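Local structure of RabGDI protein (Plasmodium falciparum 3D7, 3P1W) at residues T65-T70 with E407-I412; Y126-K131 with E137-K142; S172-N177 with L228-I233. The protein probably binds prenylated Rab GTPases in their GDP-bound form and slows nucleotide release, as Rab GDP-dissociation inhibitors do in vesicle transport. All coordinates share one frame; numbering follows the deposited sequence.

The three contacts sit far apart, with centres about 29 to 42 Å from one another. Contact 1 is buried: a leucine and a tyrosine of a short helix pack on a phenylalanine of a strand in the large mixed sheet, with no direct hydrogen bond across and a weak water link. Contact 2 belongs to the same sheet but is a hairpin reaching outward; its inner end is buried, its turn end exposed, and backbone and histidine hydrogen bonds do most of the joining. Contact 3 lies among helices, across the chain's centre from contact 1, and sets a buried tryptophan against a helix, with a firmer water bridge beside it. Contacts 2 and 3 both lie in the chain between the two halves of contact 1.

Contact 1. Residues T65-T70 with E407-I412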
loop_
_atom_site.group_PDB
_atom_site.type_symbol
_atom_site.label_atom_id
_atom_site.label_comp_id
_atom_site.label_asym_id
_atom_site.label_seq_id
_atom_site.Cartn_x
_atom_site.Cartn_y
_atom_site.Cartn_z
ATOM N N THR A 65 -14.451 4.116 19.417
ATOM C CA THR A 65 -14.573 5.474 19.941
ATOM C C THR A 65 -13.925 6.473 19.003
ATOM O O THR A 65 -14.503 7.505 18.675
ATOM C CB THR A 65 -13.960 5.585 21.335
ATOM O OG1 THR A 65 -14.727 4.775 22.224
ATOM C CG2 THR A 65 -13.942 7.035 21.842
ATOM N N ASN A 66 -12.727 6.158 18.544
ATOM C CA ASN A 66 -11.998 7.120 17.766
ATOM C C ASN A 66 -12.497 7.178 16.332
ATOM O O ASN A 66 -12.526 8.245 15.767
ATOM C CB ASN A 66 -10.495 6.916 17.918
ATOM C CG ASN A 66 -10.010 7.337 19.300
ATOM O OD1 ASN A 66 -10.343 8.427 19.795
ATOM N ND2 ASN A 66 -9.256 6.473 19.943
ATOM N N LEU A 67 -12.981 6.057 15.790
ATOM C CA LEU A 67 -13.553 6.044 14.447
ATOM C C LEU A 67 -14.763 6.970 14.441
ATOM O O LEU A 67 -14.901 7.843 13.576
ATOM C CB LEU A 67 -13.943 4.617 14.062
ATOM C CG LEU A 67 -14.446 4.330 12.672
ATOM C CD1 LEU A 67 -13.317 4.579 11.649
ATOM C CD2 LEU A 67 -14.982 2.895 12.599
ATOM N N TYR A 68 -15.616 6.809 15.458
ATOM C CA TYR A 68 -16.830 7.602 15.552
ATOM C C TYR A 68 -16.534 9.058 15.879
ATOM O O TYR A 68 -17.154 9.952 15.313
ATOM C CB TYR A 68 -17.843 6.960 16.549
ATOM C CG TYR A 68 -18.802 6.005 15.861
ATOM C CD1 TYR A 68 -18.394 4.725 15.471
ATOM C CD2 TYR A 68 -20.098 6.395 15.556
ATOM C CE1 TYR A 68 -19.252 3.862 14.781
ATOM C CE2 TYR A 68 -20.962 5.536 14.886
ATOM C CZ TYR A 68 -20.533 4.278 14.500
ATOM O OH TYR A 68 -21.387 3.435 13.844
ATOM N N ASN A 69 -15.585 9.314 16.776
ATOM C CA ASN A 69 -15.233 10.697 17.106
ATOM C C ASN A 69 -14.723 11.430 15.881
ATOM O O ASN A 69 -14.971 12.640 15.718
ATOM C CB ASN A 69 -14.181 10.771 18.230
ATOM C CG ASN A 69 -14.781 10.553 19.625
ATOM O OD1 ASN A 69 -16.000 10.459 19.793
ATOM N ND2 ASN A 69 -13.913 10.459 20.633
ATOM N N THR A 70 -13.990 10.696 15.041
ATOM C CA THR A 70 -13.330 11.268 13.870
ATOM C C THR A 70 -14.288 11.537 12.728
ATOM O O THR A 70 -14.243 12.597 12.142
ATOM C CB THR A 70 -12.168 10.348 13.379
ATOM O OG1 THR A 70 -11.176 10.258 14.416
ATOM C CG2 THR A 70 -11.547 10.880 12.081
ATOM N N GLU A 407 -22.498 0.935 7.746
ATOM C CA GLU A 407 -21.992 2.292 7.952
ATOM C C GLU A 407 -20.847 2.587 6.989
ATOM O O GLU A 407 -20.089 1.681 6.614
ATOM C CB GLU A 407 -21.449 2.469 9.368
ATOM C CG GLU A 407 -22.443 2.238 10.514
ATOM C CD GLU A 407 -23.575 3.239 10.564
ATOM O OE1 GLU A 407 -23.458 4.344 9.975
ATOM O OE2 GLU A 407 -24.583 2.936 11.251
ATOM N N LYS A 408 -20.725 3.859 6.619
ATOM C CA LYS A 408 -19.657 4.364 5.755
ATOM C C LYS A 408 -18.897 5.481 6.475
ATOM O O LYS A 408 -19.494 6.368 7.097
ATOM C CB LYS A 408 -20.217 4.958 4.471
ATOM C CG LYS A 408 -20.729 3.949 3.477
ATOM C CD LYS A 408 -21.468 4.659 2.340
ATOM C CE LYS A 408 -22.295 3.658 1.506
ATOM N NZ LYS A 408 -23.066 4.373 0.421
ATOM N N PHE A 409 -17.590 5.429 6.381
ATOM C CA PHE A 409 -16.719 6.459 6.923
ATOM C C PHE A 409 -15.796 6.957 5.779
ATOM O O PHE A 409 -14.890 6.246 5.374
ATOM C CB PHE A 409 -15.892 5.870 8.055
ATOM C CG PHE A 409 -16.696 5.158 9.109
ATOM C CD1 PHE A 409 -17.018 5.796 10.288
ATOM C CD2 PHE A 409 -17.157 3.852 8.910
ATOM C CE1 PHE A 409 -17.748 5.153 11.293
ATOM C CE2 PHE A 409 -17.908 3.209 9.887
ATOM C CZ PHE A 409 -18.204 3.869 11.100
ATOM N N VAL A 410 -16.061 8.146 5.259
ATOM C CA VAL A 410 -15.417 8.647 4.068
ATOM C C VAL A 410 -14.384 9.714 4.383
ATOM O O VAL A 410 -14.650 10.621 5.189
ATOM C CB VAL A 410 -16.409 9.294 3.108
ATOM C CG1 VAL A 410 -15.646 9.829 1.891
ATOM C CG2 VAL A 410 -17.491 8.289 2.686
ATOM N N LYS A 411 -13.197 9.600 3.784
ATOM C CA LYS A 411 -12.135 10.602 3.945
ATOM C C LYS A 411 -11.523 10.911 2.586
ATOM O O LYS A 411 -11.095 10.006 1.848
ATOM C CB LYS A 411 -11.040 10.129 4.914
ATOM C CG LYS A 411 -10.021 11.187 5.249
ATOM C CD LYS A 411 -9.061 10.656 6.315
ATOM C CE LYS A 411 -7.995 11.691 6.670
ATOM N NZ LYS A 411 -7.152 11.152 7.753
ATOM N N ILE A 412 -11.527 12.190 2.241
ATOM C CA ILE A 412 -10.893 12.659 1.030
ATOM C C ILE A 412 -9.657 13.471 1.399
ATOM O O ILE A 412 -9.725 14.383 2.254
ATOM C CB ILE A 412 -11.858 13.494 0.178
ATOM C CG1 ILE A 412 -13.050 12.646 -0.266
ATOM C CG2 ILE A 412 -11.114 14.076 -1.056
ATOM C CD1 ILE A 412 -14.261 13.494 -0.796
HETATM O O HOH W 1 -23.786 4.431 13.458
#
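F409 lays one face of its ring against L67 and turns its edge to Y68 of helix 64-71, and it brings the largest share of the buried surface. The L67 CD2 methyl sits 3.9 Å from the F409 ring centroid and 18° off the ring normal, a CH-pi contact, while L67 CG closes on F409 CE1 at 3.7 Å. With CG anti to the backbone N (chi1 -175°), the leucine fork is carried out toward the strand.

Y68 meets the same ring differently. The edge of F409 is turned to the tyrosine face in an offset edge-to-face pair, planes at 77° and centroids 5.6 Å apart, with Y68 CE1 3.8 Å from F409 CZ. K72, just past the end of the helix, adds a cation-pi contact to F409.

Beyond the ring, the tyrosine crosses the bent chain of E407 at about a right angle, Y68 OH lying 3.7 Å from E407 CG. A water sits in the plane of the Y68 ring, 2.6 Å from Y68 OH, and gives a weak hydrogen bond to E407 OE2. Strand 405-418 pairs with strand 320-333, E407, F409 and K411 sharing backbone hydrogen bonds with I332, I330 and R328. The chemistry implies a join made by apolar and aromatic packing, with polar groups meeting through water at its margin.

Contact 2. Residues Y126-K131 with E137-K142; sequences YQHQKK and EKFIHK
The Y126 ring has the carbonyl oxygen F139 O over one face, 3.6 Å above its plane, while Y126 OH reaches F139 CD1. The H128 and F139 rings are nearly parallel, 22° apart, but offset so that only their rims meet; H128 CD2 approaches F139 CE1 to 3.3 Å. At the edge of the H128 ring, NE2 gives an in-plane hydrogen bond of 2.6 Å to the anti lone pair of E137 OE2, nearly straight at 167°. The fully extended chain of E137 (chi1 179°) carries the carboxylate there. H141 uses its ring edge too: H141 NE2 donates to a lone pair of Q127 O at 2.8 Å, in the carbonyl plane, and the Q129 amide comes against H141 CE1.

Along the backbones, Q127 N bonds to F139 O (2.8 Å). Q129 and K138 bond both ways, Q129 N to K138 O at 2.8 Å and K138 N to Q129 O at 3.0 Å. Between the non-hydrogen-bonded antiparallel pair of Y126 with I140 and the hydrogen-bonded pair of Q129 with K138 the register slips by one residue, a beta bulge. Q129 NE2 also donates to Q127 OE1 and to P154 O.

This is the beta hairpin of strands 117-129 and 138-142. Strand 346-350 runs parallel to the first, receiving Y126 and I140 on I350 and I348, while H141 packs on L155 after helix 147-151.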
loop_
_atom_site.group_PDB
_atom_site.type_symbol
_atom_site.label_atom_id
_atom_site.label_comp_id
_atom_site.label_asym_id
_atom_site.label_seq_id
_atom_site.Cartn_x
_atom_site.Cartn_y
_atom_site.Cartn_z
ATOM N N TYR A 126 -11.544 -7.374 -11.088
ATOM C CA TYR A 126 -12.839 -7.050 -11.725
ATOM C C TYR A 126 -12.743 -7.200 -13.239
ATOM O O TYR A 126 -11.846 -6.644 -13.880
ATOM C CB TYR A 126 -13.160 -5.613 -11.360
ATOM C CG TYR A 126 -14.531 -5.089 -11.672
ATOM C CD1 TYR A 126 -15.395 -4.759 -10.647
ATOM C CD2 TYR A 126 -14.910 -4.794 -12.976
ATOM C CE1 TYR A 126 -16.620 -4.198 -10.908
ATOM C CE2 TYR A 126 -16.132 -4.226 -13.243
ATOM C CZ TYR A 126 -16.979 -3.937 -12.185
ATOM O OH TYR A 126 -18.200 -3.388 -12.422
ATOM N N GLN A 127 -13.672 -7.977 -13.803
ATOM C CA GLN A 127 -13.852 -8.110 -15.227
ATOM C C GLN A 127 -15.360 -8.410 -15.416
ATOM O O GLN A 127 -15.846 -9.489 -15.072
ATOM C CB GLN A 127 -12.988 -9.247 -15.816
ATOM C CG GLN A 127 -13.065 -9.304 -17.345
ATOM C CD GLN A 127 -12.812 -10.681 -17.941
ATOM O OE1 GLN A 127 -13.744 -11.354 -18.408
ATOM N NE2 GLN A 127 -11.549 -11.100 -17.951
ATOM N N HIS A 128 -16.092 -7.414 -15.886
ATOM C CA HIS A 128 -17.527 -7.556 -16.049
ATOM C C HIS A 128 -17.835 -8.552 -17.178
ATOM O O HIS A 128 -17.284 -8.464 -18.280
ATOM C CB HIS A 128 -18.151 -6.226 -16.364
ATOM C CG HIS A 128 -19.650 -6.259 -16.415
ATOM N ND1 HIS A 128 -20.368 -5.710 -17.449
ATOM C CD2 HIS A 128 -20.561 -6.786 -15.560
ATOM C CE1 HIS A 128 -21.662 -5.871 -17.220
ATOM N NE2 HIS A 128 -21.805 -6.507 -16.071
ATOM N N GLN A 129 -18.699 -9.501 -16.864
ATOM C CA GLN A 129 -19.192 -10.446 -17.855
ATOM C C GLN A 129 -20.700 -10.311 -17.866
ATOM O O GLN A 129 -21.363 -10.463 -16.834
ATOM C CB GLN A 129 -18.753 -11.849 -17.473
ATOM C CG GLN A 129 -17.215 -11.986 -17.472
ATOM C CD GLN A 129 -16.729 -13.317 -16.948
ATOM O OE1 GLN A 129 -17.509 -14.126 -16.435
ATOM N NE2 GLN A 129 -15.430 -13.563 -17.090
ATOM N N LYS A 130 -21.245 -9.992 -19.034
ATOM C CA LYS A 130 -22.691 -9.791 -19.157
ATOM C C LYS A 130 -23.470 -11.098 -18.980
ATOM O O LYS A 130 -22.974 -12.161 -19.305
ATOM C CB LYS A 130 -23.006 -9.161 -20.515
ATOM C CG LYS A 130 -22.462 -7.738 -20.641
ATOM C CD LYS A 130 -22.931 -7.068 -21.949
ATOM C CE LYS A 130 -22.779 -5.531 -21.878
ATOM N NZ LYS A 130 -23.650 -4.848 -22.891
ATOM N N LYS A 131 -24.680 -10.995 -18.441
ATOM C CA LYS A 131 -25.584 -12.149 -18.291
ATOM C C LYS A 131 -25.771 -12.842 -19.630
ATOM O O LYS A 131 -26.001 -12.190 -20.645
ATOM C CB LYS A 131 -26.939 -11.679 -17.753
ATOM C CG LYS A 131 -28.014 -12.739 -17.578
ATOM C CD LYS A 131 -29.226 -12.076 -16.910
ATOM C CE LYS A 131 -30.504 -12.803 -17.127
ATOM N NZ LYS A 131 -31.659 -11.885 -16.796
ATOM N N GLU A 137 -24.518 -12.891 -14.741
ATOM C CA GLU A 137 -23.675 -11.712 -14.816
ATOM C C GLU A 137 -22.610 -11.844 -13.713
ATOM O O GLU A 137 -22.903 -12.331 -12.620
ATOM C CB GLU A 137 -24.510 -10.452 -14.632
ATOM C CG GLU A 137 -23.722 -9.155 -14.680
ATOM C CD GLU A 137 -24.585 -7.933 -14.576
ATOM O OE1 GLU A 137 -25.625 -8.006 -13.905
ATOM O OE2 GLU A 137 -24.227 -6.897 -15.169
ATOM N N LYS A 138 -21.380 -11.473 -14.026
ATOM C CA LYS A 138 -20.300 -11.537 -13.031
ATOM C C LYS A 138 -19.474 -10.278 -13.073
ATOM O O LYS A 138 -19.397 -9.615 -14.120
ATOM C CB LYS A 138 -19.402 -12.739 -13.269
ATOM C CG LYS A 138 -20.123 -14.105 -13.142
ATOM C CD LYS A 138 -19.206 -15.184 -13.633
ATOM C CE LYS A 138 -19.840 -16.577 -13.553
ATOM N NZ LYS A 138 -20.963 -16.710 -14.513
ATOM N N PHE A 139 -18.821 -10.000 -11.940
ATOM C CA PHE A 139 -18.019 -8.791 -11.771
ATOM C C PHE A 139 -16.606 -9.070 -11.320
ATOM O O PHE A 139 -15.680 -8.476 -11.855
ATOM C CB PHE A 139 -18.675 -7.836 -10.791
ATOM C CG PHE A 139 -20.016 -7.348 -11.245
ATOM C CD1 PHE A 139 -20.113 -6.274 -12.102
ATOM C CD2 PHE A 139 -21.176 -7.972 -10.812
ATOM C CE1 PHE A 139 -21.373 -5.827 -12.557
ATOM C CE2 PHE A 139 -22.437 -7.535 -11.241
ATOM C CZ PHE A 139 -22.528 -6.453 -12.115
ATOM N N ILE A 140 -16.441 -9.943 -10.336
ATOM C CA ILE A 140 -15.109 -10.187 -9.788
ATOM C C ILE A 140 -14.755 -11.659 -9.753
ATOM O O ILE A 140 -15.645 -12.529 -9.651
ATOM C CB ILE A 140 -14.945 -9.552 -8.406
ATOM C CG1 ILE A 140 -15.923 -10.173 -7.404
ATOM C CG2 ILE A 140 -15.101 -8.017 -8.525
ATOM C CD1 ILE A 140 -15.845 -9.625 -5.983
ATOM N N HIS A 141 -13.454 -11.925 -9.877
ATOM C CA HIS A 141 -12.924 -13.259 -10.106
ATOM C C HIS A 141 -11.589 -13.444 -9.376
ATOM O O HIS A 141 -10.824 -12.499 -9.225
ATOM C CB HIS A 141 -12.701 -13.483 -11.609
ATOM C CG HIS A 141 -13.830 -13.006 -12.477
ATOM N ND1 HIS A 141 -14.830 -13.842 -12.935
ATOM C CD2 HIS A 141 -14.104 -11.778 -12.984
ATOM C CE1 HIS A 141 -15.684 -13.142 -13.662
ATOM N NE2 HIS A 141 -15.264 -11.887 -13.715
ATOM N N LYS A 142 -11.323 -14.668 -8.927
ATOM C CA LYS A 142 -10.039 -15.016 -8.357
ATOM C C LYS A 142 -8.957 -14.772 -9.372
ATOM O O LYS A 142 -9.142 -15.059 -10.555
ATOM C CB LYS A 142 -9.974 -16.482 -7.983
ATOM C CG LYS A 142 -10.703 -16.852 -6.740
ATOM C CD LYS A 142 -10.606 -18.394 -6.567
ATOM C CE LYS A 142 -11.109 -18.870 -5.214
ATOM N NZ LYS A 142 -10.930 -20.370 -5.084
#

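Contact 3. Residues S172-N177 with L228-I233; sequences SEWDAN and LTLERI
W174 and A176 face helix 226-243 from a loop that leaves the end of helix 158-173, and their CA atoms come nearest those of L230 and E231, W174 CA lying 7.9 Å from L230 CA. W174 and D175 are extended; at A176 the chain turns, in an Asx turn with D175 OD1 accepting from N177 N at 2.7 Å on its anti side. The opposing segment is helical throughout.

The W174 indole reaches across and lays one face over L230. L230 CB sits 3.6 Å from the centroid of the six-membered ring, only 5° off its normal, while L230 CD1 slides toward the pyrrole side, 3.4 Å from W174 NE1. That indole nitrogen is buried with no polar partner in the model. The opposite face is covered, toward its rim, by the backbone N of A176. This is loop-on-helix packing in the helical part of the GDI fold: Y170 and W182 also meet the W174 ring, and M192 of helix 192-198 touches L230.

E231 approaches differently. Its CG lies at the indole edge, and the bend at chi2 (-76°) brings E231 CD to 3.6 Å from W174 CZ3, the carboxylate plane standing 85° from the ring. E231 OE2 comes 3.1 Å from A176 CB. One water bridges the two segments, accepting from A176 N at 2.9 Å and donating to E231 OE2, also at 2.9 Å.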
loop_
_atom_site.group_PDB
_atom_site.type_symbol
_atom_site.label_atom_id
_atom_site.label_comp_id
_atom_site.label_asym_id
_atom_site.label_seq_id
_atom_site.Cartn_x
_atom_site.Cartn_y
_atom_site.Cartn_z
ATOM N N SER A 172 7.287 -19.294 -14.997
ATOM C CA SER A 172 7.700 -20.118 -13.869
ATOM C C SER A 172 9.142 -20.646 -14.031
ATOM O O SER A 172 9.855 -20.814 -13.041
ATOM C CB SER A 172 6.729 -21.285 -13.712
ATOM O OG SER A 172 6.964 -21.986 -12.511
ATOM N N GLU A 173 9.570 -20.873 -15.271
ATOM C CA GLU A 173 10.933 -21.369 -15.552
ATOM C C GLU A 173 11.894 -20.307 -16.085
ATOM O O GLU A 173 13.078 -20.576 -16.284
ATOM C CB GLU A 173 10.854 -22.515 -16.535
ATOM C CG GLU A 173 10.187 -23.727 -15.940
ATOM C CD GLU A 173 10.371 -24.940 -16.798
ATOM O OE1 GLU A 173 11.537 -25.356 -17.002
ATOM O OE2 GLU A 173 9.350 -25.476 -17.270
ATOM N N TRP A 174 11.377 -19.102 -16.295
ATOM C CA TRP A 174 12.153 -17.993 -16.830
ATOM C C TRP A 174 13.147 -17.437 -15.800
ATOM O O TRP A 174 12.847 -17.355 -14.602
ATOM C CB TRP A 174 11.190 -16.897 -17.284
ATOM C CG TRP A 174 11.826 -15.693 -17.847
ATOM C CD1 TRP A 174 12.130 -15.455 -19.154
ATOM C CD2 TRP A 174 12.197 -14.520 -17.126
ATOM N NE1 TRP A 174 12.683 -14.205 -19.291
ATOM C CE2 TRP A 174 12.740 -13.610 -18.059
ATOM C CE3 TRP A 174 12.126 -14.152 -15.778
ATOM C CZ2 TRP A 174 13.222 -12.349 -17.683
ATOM C CZ3 TRP A 174 12.602 -12.901 -15.402
ATOM C CH2 TRP A 174 13.142 -12.013 -16.356
ATOM N N ASP A 175 14.326 -17.053 -16.293
ATOM C CA ASP A 175 15.390 -16.483 -15.466
ATOM C C ASP A 175 16.053 -15.340 -16.220
ATOM O O ASP A 175 16.544 -15.527 -17.343
ATOM C CB ASP A 175 16.430 -17.552 -15.120
ATOM C CG ASP A 175 17.475 -17.066 -14.112
ATOM O OD1 ASP A 175 17.989 -15.932 -14.237
ATOM O OD2 ASP A 175 17.799 -17.848 -13.194
ATOM N N ALA A 176 16.103 -14.175 -15.581
ATOM C CA ALA A 176 16.655 -12.973 -16.194
ATOM C C ALA A 176 18.109 -13.154 -16.656
ATOM O O ALA A 176 18.560 -12.446 -17.562
ATOM C CB ALA A 176 16.556 -11.802 -15.223
ATOM N N ASN A 177 18.823 -14.106 -16.048
ATOM C CA ASN A 177 20.261 -14.300 -16.290
ATOM C C ASN A 177 20.626 -15.617 -16.973
ATOM O O ASN A 177 21.812 -15.895 -17.188
ATOM C CB ASN A 177 21.021 -14.179 -14.964
ATOM C CG ASN A 177 20.878 -12.810 -14.337
ATOM O OD1 ASN A 177 20.500 -12.682 -13.171
ATOM N ND2 ASN A 177 21.163 -11.771 -15.113
ATOM N N LEU A 228 11.530 -6.599 -16.860
ATOM C CA LEU A 228 10.977 -5.867 -15.721
ATOM C C LEU A 228 9.650 -6.482 -15.284
ATOM O O LEU A 228 9.395 -6.668 -14.090
ATOM C CB LEU A 228 10.769 -4.398 -16.095
ATOM C CG LEU A 228 12.017 -3.572 -16.415
ATOM C CD1 LEU A 228 11.666 -2.433 -17.410
ATOM C CD2 LEU A 228 12.675 -3.048 -15.133
ATOM N N THR A 229 8.824 -6.836 -16.262
ATOM C CA THR A 229 7.486 -7.330 -15.989
ATOM C C THR A 229 7.515 -8.830 -15.685
ATOM O O THR A 229 6.829 -9.308 -14.785
ATOM C CB THR A 229 6.553 -7.014 -17.157
ATOM O OG1 THR A 229 6.480 -5.588 -17.331
ATOM C CG2 THR A 229 5.157 -7.573 -16.894
ATOM N N LEU A 230 8.356 -9.568 -16.403
ATOM C CA LEU A 230 8.498 -10.981 -16.136
ATOM C C LEU A 230 8.935 -11.214 -14.689
ATOM O O LEU A 230 8.431 -12.121 -14.036
ATOM C CB LEU A 230 9.484 -11.626 -17.131
ATOM C CG LEU A 230 8.979 -11.720 -18.573
ATOM C CD1 LEU A 230 10.138 -12.039 -19.543
ATOM C CD2 LEU A 230 7.879 -12.779 -18.704
ATOM N N GLU A 231 9.865 -10.403 -14.195
ATOM C CA GLU A 231 10.345 -10.548 -12.820
ATOM C C GLU A 231 9.215 -10.341 -11.824
ATOM O O GLU A 231 9.106 -11.051 -10.836
ATOM C CB GLU A 231 11.478 -9.546 -12.516
ATOM C CG GLU A 231 12.801 -9.865 -13.183
ATOM C CD GLU A 231 13.567 -11.001 -12.519
ATOM O OE1 GLU A 231 12.969 -11.799 -11.761
ATOM O OE2 GLU A 231 14.783 -11.104 -12.778
ATOM N N ARG A 232 8.377 -9.356 -12.099
ATOM C CA ARG A 232 7.265 -9.029 -11.218
ATOM C C ARG A 232 6.203 -10.119 -11.222
ATOM O O ARG A 232 5.691 -10.507 -10.169
ATOM C CB ARG A 232 6.658 -7.694 -11.631
ATOM C CG ARG A 232 7.564 -6.507 -11.300
ATOM C CD ARG A 232 7.075 -5.257 -11.953
ATOM N NE ARG A 232 5.875 -4.740 -11.308
ATOM C CZ ARG A 232 5.869 -3.939 -10.237
ATOM N NH1 ARG A 232 7.001 -3.540 -9.661
ATOM N NH2 ARG A 232 4.716 -3.533 -9.743
ATOM N N ILE A 233 5.877 -10.619 -12.406
ATOM C CA ILE A 233 4.926 -11.734 -12.530
ATOM C C ILE A 233 5.491 -12.964 -11.836
ATOM O O ILE A 233 4.810 -13.589 -11.031
ATOM C CB ILE A 233 4.540 -12.020 -14.004
ATOM C CG1 ILE A 233 3.819 -10.806 -14.584
ATOM C CG2 ILE A 233 3.612 -13.249 -14.101
ATOM C CD1 ILE A 233 3.389 -10.943 -16.037
HETATM O O HOH W 2 15.018 -13.982 -12.919
#